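Long-range contact in spindle pole body-associated protein VIK1 (Saccharomyces cerevisiae, PDB 2O0A), which recruits the minus-end-directed motor Kar3 to microtubules and, as a Kar3-Vik1 heterodimer, cross-links antiparallel microtubules: residues 91-102 against 220-231. Residues are numbered along the deposited sequence; the frame is centred on the assembly and turned at random.
Sequences KKNFNLISLSTT and PVDFYFIELNNL
F94 and F223 meet where two central parallel strands, 94-99 and 221-228, run side by side, a worked example of in-register pairing in a buried sheet. Following F223 outward, its CB lies over the face of the F94 ring, a CH-pi contact 4.2 Å from the ring centroid. CG sits against F94 CZ, CD1 comes 3.5 Å from F94 CE1, CE1 reaches the backbone N of L96, and CZ ends 3.8 Å from L96 CB. The two rings meet obliquely, their planes at 42°. F94 holds CG between its backbone N and carbonyl carbon (chi1 67°), which swings the ring across to F223 and lets V221 CG1 touch its edge. With an alanine at F94, F223 CB and CD1 would probably lose the ring they pack on, leaving that side chain freer to turn. Farther along the same face, L96 lies alongside F225, and helices 72-89 and 105-116 cover this row through Y80 and L111. On the other face I97 and I226 run side by side, I97 CG1 to I226 CB 4.0 Å.

Backbone bonds pass alternately between the strands from F94 to S100. Before them, N93 OD1 takes the D222 N-H at 2.9 Å along a nearly straight bond (173°), although the donor stands above the amide's carbonyl plane. At the far end one water joins S98 OG, S100 OG and N229 OD1, donating to the last at 2.8 Å. E227 OE1 is salt-bridged to R108, while N229 ND2 donates to E227 OE2 at 3.2 Å and also to D188. With strand 265-270 flanking 94-99, this parallel pairing belongs to the central sheet of the kinesin motor fold, kept in the Vik1 motor homology domain although the nucleotide-binding site is absent.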
ATOM      1  N   LYS A  91      -8.362 -13.187   9.176  1.00 19.26           N
ATOM      2  CA  LYS A  91      -8.798 -12.125  10.092  1.00 19.60           C
ATOM      3  C   LYS A  91      -7.614 -11.375  10.717  1.00 18.81           C
ATOM      4  O   LYS A  91      -7.593 -11.092  11.915  1.00 20.20           O
ATOM      5  CB  LYS A  91      -9.736 -12.693  11.180  1.00 19.43           C
ATOM      6  CG  LYS A  91     -11.021 -13.309  10.610  1.00 20.51           C
ATOM      7  CD  LYS A  91     -11.855 -14.010  11.678  1.00 21.57           C
ATOM      8  CE  LYS A  91     -11.323 -15.398  12.007  0.10 21.54           C
ATOM      9  NZ  LYS A  91     -12.235 -16.139  12.925  0.10 21.66           N
ATOM     10  N   LYS A  92      -6.620 -11.065   9.887  1.00 18.18           N
ATOM     11  CA  LYS A  92      -5.420 -10.368  10.326  1.00 16.99           C
ATOM     12  C   LYS A  92      -5.501  -8.943   9.834  1.00 15.99           C
ATOM     13  O   LYS A  92      -5.618  -8.719   8.622  1.00 15.48           O
ATOM     14  CB  LYS A  92      -4.160 -11.046   9.782  1.00 17.46           C
ATOM     15  CG  LYS A  92      -3.770 -12.312  10.556  1.00 19.26           C
ATOM     16  CD  LYS A  92      -2.442 -12.835  10.097  1.00 22.42           C
ATOM     17  CE  LYS A  92      -2.092 -14.138  10.800  1.00 24.22           C
ATOM     18  NZ  LYS A  92      -0.629 -14.372  10.660  1.00 26.96           N
ATOM     19  N   ASN A  93      -5.467  -7.994  10.763  1.00 15.02           N
ATOM     20  CA  ASN A  93      -5.371  -6.573  10.399  1.00 13.93           C
ATOM     21  C   ASN A  93      -4.131  -6.366   9.555  1.00 14.59           C
ATOM     22  O   ASN A  93      -3.078  -6.983   9.813  1.00 14.43           O
ATOM     23  CB  ASN A  93      -5.323  -5.707  11.653  1.00 14.85           C
ATOM     24  CG  ASN A  93      -6.548  -5.881  12.506  1.00 16.56           C
ATOM     25  OD1 ASN A  93      -7.651  -6.186  12.014  1.00 16.25           O
ATOM     26  ND2 ASN A  93      -6.359  -5.714  13.812  1.00 20.19           N
ATOM     27  N   PHE A  94      -4.252  -5.536   8.524  1.00 13.03           N
ATOM     28  CA  PHE A  94      -3.213  -5.495   7.512  1.00 12.72           C
ATOM     29  C   PHE A  94      -3.111  -4.150   6.832  1.00 12.75           C
ATOM     30  O   PHE A  94      -3.924  -3.271   7.045  1.00 12.69           O
ATOM     31  CB  PHE A  94      -3.369  -6.638   6.495  1.00 12.97           C
ATOM     32  CG  PHE A  94      -4.601  -6.563   5.602  1.00 11.59           C
ATOM     33  CD1 PHE A  94      -4.446  -6.426   4.229  1.00 13.79           C
ATOM     34  CD2 PHE A  94      -5.907  -6.699   6.122  1.00 12.89           C
ATOM     35  CE1 PHE A  94      -5.541  -6.395   3.370  1.00 12.27           C
ATOM     36  CE2 PHE A  94      -7.021  -6.690   5.275  1.00 11.45           C
ATOM     37  CZ  PHE A  94      -6.837  -6.529   3.886  1.00 13.10           C
ATOM     38  N   ASN A  95      -2.091  -4.002   5.999  1.00 12.83           N
ATOM     39  CA  ASN A  95      -1.864  -2.706   5.374  1.00 11.91           C
ATOM     40  C   ASN A  95      -1.306  -2.796   3.976  1.00 11.38           C
ATOM     41  O   ASN A  95      -0.850  -3.856   3.523  1.00 11.17           O
ATOM     42  CB  ASN A  95      -0.986  -1.810   6.271  1.00 12.34           C
ATOM     43  CG  ASN A  95       0.456  -2.259   6.339  1.00 11.98           C
ATOM     44  OD1 ASN A  95       1.151  -2.353   5.322  1.00 11.56           O
ATOM     45  ND2 ASN A  95       0.942  -2.512   7.562  1.00 13.30           N
ATOM     46  N   LEU A  96      -1.394  -1.656   3.288  1.00 11.01           N
ATOM     47  CA  LEU A  96      -0.689  -1.417   2.042  1.00 11.23           C
ATOM     48  C   LEU A  96      -0.027  -0.062   2.206  1.00 10.99           C
ATOM     49  O   LEU A  96      -0.703   0.950   2.377  1.00 11.24           O
ATOM     50  CB  LEU A  96      -1.680  -1.421   0.868  1.00 10.55           C
ATOM     51  CG  LEU A  96      -1.157  -0.991  -0.503  1.00 11.11           C
ATOM     52  CD1 LEU A  96       0.072  -1.797  -0.900  1.00 13.72           C
ATOM     53  CD2 LEU A  96      -2.252  -1.071  -1.586  1.00 11.85           C
ATOM     54  N   ILE A  97       1.304  -0.054   2.210  1.00 11.67           N
ATOM     55  CA  ILE A  97       2.068   1.180   2.395  1.00 11.58           C
ATOM     56  C   ILE A  97       2.691   1.532   1.049  1.00 11.77           C
ATOM     57  O   ILE A  97       3.594   0.833   0.585  1.00 11.66           O
ATOM     58  CB  ILE A  97       3.133   1.016   3.502  1.00 11.58           C
ATOM     59  CG1 ILE A  97       2.426   0.759   4.833  1.00 12.16           C
ATOM     60  CG2 ILE A  97       4.032   2.291   3.585  1.00 13.51           C
ATOM     61  CD1 ILE A  97       3.326   0.243   5.951  1.00 12.81           C
ATOM     62  N   SER A  98       2.165   2.594   0.425  1.00 11.69           N
ATOM     63  CA  SER A  98       2.524   2.956  -0.936  1.00 12.08           C
ATOM     64  C   SER A  98       3.419   4.199  -0.945  1.00 12.83           C
ATOM     65  O   SER A  98       3.025   5.240  -0.418  1.00 12.66           O
ATOM     66  CB  SER A  98       1.262   3.179  -1.774  1.00 12.17           C
ATOM     67  OG  SER A  98       1.604   3.515  -3.116  1.00 13.18           O
ATOM     68  N   LEU A  99       4.612   4.052  -1.525  1.00 12.92           N
ATOM     69  CA  LEU A  99       5.573   5.153  -1.680  1.00 13.72           C
ATOM     70  C   LEU A  99       5.580   5.609  -3.123  1.00 14.62           C
ATOM     71  O   LEU A  99       5.731   4.799  -4.054  1.00 13.61           O
ATOM     72  CB  LEU A  99       6.979   4.670  -1.293  1.00 13.57           C
ATOM     73  CG  LEU A  99       7.326   4.576   0.196  1.00 15.48           C
ATOM     74  CD1 LEU A  99       6.444   3.613   0.949  1.00 17.69           C
ATOM     75  CD2 LEU A  99       8.790   4.198   0.388  1.00 16.21           C
ATOM     76  N   SER A 100       5.418   6.912  -3.307  1.00 15.01           N
ATOM     77  CA  SER A 100       5.337   7.520  -4.640  1.00 16.96           C
ATOM     78  C   SER A 100       6.053   8.846  -4.569  1.00 17.88           C
ATOM     79  O   SER A 100       6.157   9.422  -3.496  1.00 17.58           O
ATOM     80  CB  SER A 100       3.890   7.769  -5.017  1.00 17.26           C
ATOM     81  OG  SER A 100       3.183   6.540  -5.253  1.00 18.41           O
ATOM     82  N   THR A 101       6.544   9.342  -5.703  1.00 18.95           N
ATOM     83  CA  THR A 101       7.153  10.681  -5.705  1.00 20.01           C
ATOM     84  C   THR A 101       6.368  11.673  -6.570  1.00 20.73           C
ATOM     85  O   THR A 101       6.770  12.842  -6.728  1.00 21.13           O
ATOM     86  CB  THR A 101       8.641  10.649  -6.150  1.00 20.33           C
ATOM     87  OG1 THR A 101       8.731  10.041  -7.444  1.00 21.38           O
ATOM     88  CG2 THR A 101       9.497   9.878  -5.144  1.00 21.32           C
ATOM     89  N   THR A 102       5.260  11.202  -7.133  1.00 21.11           N
ATOM     90  CA  THR A 102       4.349  12.019  -7.926  1.00 21.77           C
ATOM     91  C   THR A 102       2.920  11.729  -7.474  1.00 22.03           C
ATOM     92  O   THR A 102       2.679  10.703  -6.827  1.00 20.99           O
ATOM     93  CB  THR A 102       4.473  11.714  -9.428  1.00 21.80           C
ATOM     94  OG1 THR A 102       4.229  10.318  -9.670  1.00 24.10           O
ATOM     95  CG2 THR A 102       5.855  12.086  -9.944  1.00 23.55           C
ATOM     96  N   PRO A 220     -14.591  -5.912  13.298  1.00 22.18           N
ATOM     97  CA  PRO A 220     -14.085  -5.908  11.928  1.00 20.27           C
ATOM     98  C   PRO A 220     -12.634  -6.358  11.756  1.00 18.86           C
ATOM     99  O   PRO A 220     -11.856  -6.400  12.720  1.00 18.88           O
ATOM    100  CB  PRO A 220     -14.182  -4.437  11.566  1.00 19.68           C
ATOM    101  CG  PRO A 220     -13.872  -3.701  12.887  1.00 20.68           C
ATOM    102  CD  PRO A 220     -14.210  -4.682  14.019  1.00 22.15           C
ATOM    103  N   VAL A 221     -12.268  -6.667  10.513  1.00 16.48           N
ATOM    104  CA  VAL A 221     -10.861  -6.743  10.122  1.00 15.59           C
ATOM    105  C   VAL A 221     -10.511  -5.362   9.609  1.00 15.09           C
ATOM    106  O   VAL A 221     -11.268  -4.791   8.825  1.00 15.15           O
ATOM    107  CB  VAL A 221     -10.632  -7.806   9.016  1.00 15.71           C
ATOM    108  CG1 VAL A 221      -9.184  -7.843   8.578  1.00 16.07           C
ATOM    109  CG2 VAL A 221     -11.080  -9.190   9.519  1.00 17.60           C
ATOM    110  N   ASP A 222      -9.390  -4.824  10.089  1.00 14.65           N
ATOM    111  CA  ASP A 222      -8.945  -3.472   9.722  1.00 14.48           C
ATOM    112  C   ASP A 222      -7.889  -3.542   8.641  1.00 13.61           C
ATOM    113  O   ASP A 222      -6.984  -4.371   8.701  1.00 14.16           O
ATOM    114  CB  ASP A 222      -8.334  -2.753  10.920  1.00 14.92           C
ATOM    115  CG  ASP A 222      -9.316  -2.569  12.068  1.00 18.24           C
ATOM    116  OD1 ASP A 222     -10.527  -2.405  11.820  1.00 20.12           O
ATOM    117  OD2 ASP A 222      -8.849  -2.577  13.229  1.00 23.99           O
ATOM    118  N   PHE A 223      -8.030  -2.648   7.664  1.00 12.51           N
ATOM    119  CA  PHE A 223      -7.046  -2.462   6.600  1.00 11.68           C
ATOM    120  C   PHE A 223      -6.623  -1.001   6.549  1.00 11.94           C
ATOM    121  O   PHE A 223      -7.475  -0.117   6.591  1.00 12.01           O
ATOM    122  CB  PHE A 223      -7.666  -2.877   5.261  1.00 12.27           C
ATOM    123  CG  PHE A 223      -6.872  -2.405   4.071  1.00 10.83           C
ATOM    124  CD1 PHE A 223      -5.604  -2.929   3.841  1.00 12.10           C
ATOM    125  CD2 PHE A 223      -7.383  -1.433   3.204  1.00 10.46           C
ATOM    126  CE1 PHE A 223      -4.830  -2.496   2.771  1.00 11.95           C
ATOM    127  CE2 PHE A 223      -6.622  -0.977   2.110  1.00 12.82           C
ATOM    128  CZ  PHE A 223      -5.335  -1.511   1.890  1.00 12.56           C
ATOM    129  N   TYR A 224      -5.312  -0.747   6.430  1.00 11.12           N
ATOM    130  CA  TYR A 224      -4.795   0.620   6.360  1.00 11.43           C
ATOM    131  C   TYR A 224      -4.043   0.813   5.070  1.00 11.33           C
ATOM    132  O   TYR A 224      -3.105   0.066   4.792  1.00 11.50           O
ATOM    133  CB  TYR A 224      -3.855   0.928   7.536  1.00 13.29           C
ATOM    134  CG  TYR A 224      -4.476   0.658   8.876  1.00 13.11           C
ATOM    135  CD1 TYR A 224      -5.042   1.696   9.623  1.00 15.17           C
ATOM    136  CD2 TYR A 224      -4.474  -0.636   9.408  1.00 14.82           C
ATOM    137  CE1 TYR A 224      -5.619   1.440  10.870  1.00 16.13           C
ATOM    138  CE2 TYR A 224      -5.057  -0.890  10.650  1.00 14.91           C
ATOM    139  CZ  TYR A 224      -5.616   0.142  11.361  1.00 16.91           C
ATOM    140  OH  TYR A 224      -6.174  -0.111  12.603  1.00 18.86           O
ATOM    141  N   PHE A 225      -4.447   1.823   4.302  1.00 10.14           N
ATOM    142  CA  PHE A 225      -3.724   2.229   3.100  1.00 10.25           C
ATOM    143  C   PHE A 225      -2.986   3.517   3.410  1.00 10.48           C
ATOM    144  O   PHE A 225      -3.602   4.557   3.680  1.00 10.54           O
ATOM    145  CB  PHE A 225      -4.711   2.410   1.950  1.00 10.78           C
ATOM    146  CG  PHE A 225      -4.098   2.907   0.669  1.00 10.47           C
ATOM    147  CD1 PHE A 225      -3.010   2.270   0.095  1.00 10.44           C
ATOM    148  CD2 PHE A 225      -4.677   3.982   0.000  1.00 11.08           C
ATOM    149  CE1 PHE A 225      -2.465   2.718  -1.121  1.00 12.62           C
ATOM    150  CE2 PHE A 225      -4.150   4.435  -1.217  1.00 13.18           C
ATOM    151  CZ  PHE A 225      -3.037   3.801  -1.781  1.00 12.31           C
ATOM    152  N   ILE A 226      -1.661   3.429   3.402  1.00 10.67           N
ATOM    153  CA  ILE A 226      -0.804   4.553   3.749  1.00 11.82           C
ATOM    154  C   ILE A 226      -0.210   5.113   2.460  1.00 11.90           C
ATOM    155  O   ILE A 226       0.353   4.370   1.664  1.00 12.51           O
ATOM    156  CB  ILE A 226       0.318   4.107   4.713  1.00 11.94           C
ATOM    157  CG1 ILE A 226      -0.271   3.548   6.008  1.00 14.04           C
ATOM    158  CG2 ILE A 226       1.319   5.255   4.938  1.00 14.00           C
ATOM    159  CD1 ILE A 226      -1.154   4.527   6.785  1.00 16.82           C
ATOM    160  N   GLU A 227      -0.361   6.428   2.242  1.00 11.65           N
ATOM    161  CA  GLU A 227       0.207   7.073   1.067  1.00 12.53           C
ATOM    162  C   GLU A 227       1.324   8.014   1.497  1.00 12.95           C
ATOM    163  O   GLU A 227       1.093   8.976   2.228  1.00 13.74           O
ATOM    164  CB  GLU A 227      -0.858   7.832   0.282  1.00 12.68           C
ATOM    165  CG  GLU A 227      -1.844   6.906  -0.410  1.00 13.21           C
ATOM    166  CD  GLU A 227      -2.975   7.675  -1.066  1.00 16.94           C
ATOM    167  OE1 GLU A 227      -3.987   7.938  -0.393  1.00 21.95           O
ATOM    168  OE2 GLU A 227      -2.858   7.985  -2.253  1.00 19.83           O
ATOM    169  N   LEU A 228       2.526   7.716   1.035  1.00 13.52           N
ATOM    170  CA  LEU A 228       3.661   8.607   1.208  1.00 14.52           C
ATOM    171  C   LEU A 228       4.051   9.028  -0.201  1.00 14.94           C
ATOM    172  O   LEU A 228       4.797   8.334  -0.861  1.00 14.21           O
ATOM    173  CB  LEU A 228       4.795   7.882   1.927  1.00 15.23           C
ATOM    174  CG  LEU A 228       4.517   7.508   3.386  1.00 15.86           C
ATOM    175  CD1 LEU A 228       5.424   6.410   3.846  1.00 16.16           C
ATOM    176  CD2 LEU A 228       4.614   8.762   4.277  1.00 17.87           C
ATOM    177  N   ASN A 229       3.508  10.153  -0.663  1.00 16.80           N
ATOM    178  CA  ASN A 229       3.443  10.398  -2.116  1.00 18.11           C
ATOM    179  C   ASN A 229       4.333  11.537  -2.622  1.00 19.61           C
ATOM    180  O   ASN A 229       4.140  12.041  -3.737  1.00 19.71           O
ATOM    181  CB  ASN A 229       1.989  10.584  -2.590  1.00 18.26           C
ATOM    182  CG  ASN A 229       1.157   9.283  -2.554  1.00 18.07           C
ATOM    183  OD1 ASN A 229       1.640   8.193  -2.178  1.00 18.85           O
ATOM    184  ND2 ASN A 229      -0.105   9.408  -2.951  1.00 19.46           N
ATOM    185  N   ASN A 230       5.311  11.912  -1.808  1.00 20.50           N
ATOM    186  CA  ASN A 230       6.410  12.772  -2.259  1.00 21.64           C
ATOM    187  C   ASN A 230       7.708  12.427  -1.524  1.00 21.98           C
ATOM    188  O   ASN A 230       7.670  11.731  -0.502  1.00 21.76           O
ATOM    189  CB  ASN A 230       6.032  14.260  -2.163  1.00 22.54           C
ATOM    190  CG  ASN A 230       5.545  14.664  -0.787  1.00 24.13           C
ATOM    191  OD1 ASN A 230       4.489  15.293  -0.657  0.50 26.65           O
ATOM    192  ND2 ASN A 230       6.316  14.333   0.246  1.00 24.68           N
ATOM    193  N   LEU A 231       8.853  12.870  -2.057  1.00 22.64           N
ATOM    194  CA  LEU A 231      10.151  12.446  -1.507  1.00 23.40           C
ATOM    195  C   LEU A 231      10.328  12.850  -0.054  1.00 22.90           C
ATOM    196  O   LEU A 231      10.856  12.073   0.744  1.00 22.52           O
ATOM    197  CB  LEU A 231      11.347  12.959  -2.334  1.00 23.67           C
ATOM    198  CG  LEU A 231      12.711  12.431  -1.848  1.00 23.87           C
ATOM    199  CD1 LEU A 231      12.877  10.925  -2.078  1.00 24.94           C
ATOM    200  CD2 LEU A 231      13.872  13.184  -2.483  1.00 24.98           C
TER
HETATM  201  O   HOH W   1       0.853   6.019  -3.708  1.00 18.24           O
HETATM  202  O   HOH W   2       8.213  14.294  -4.617  1.00 30.84           O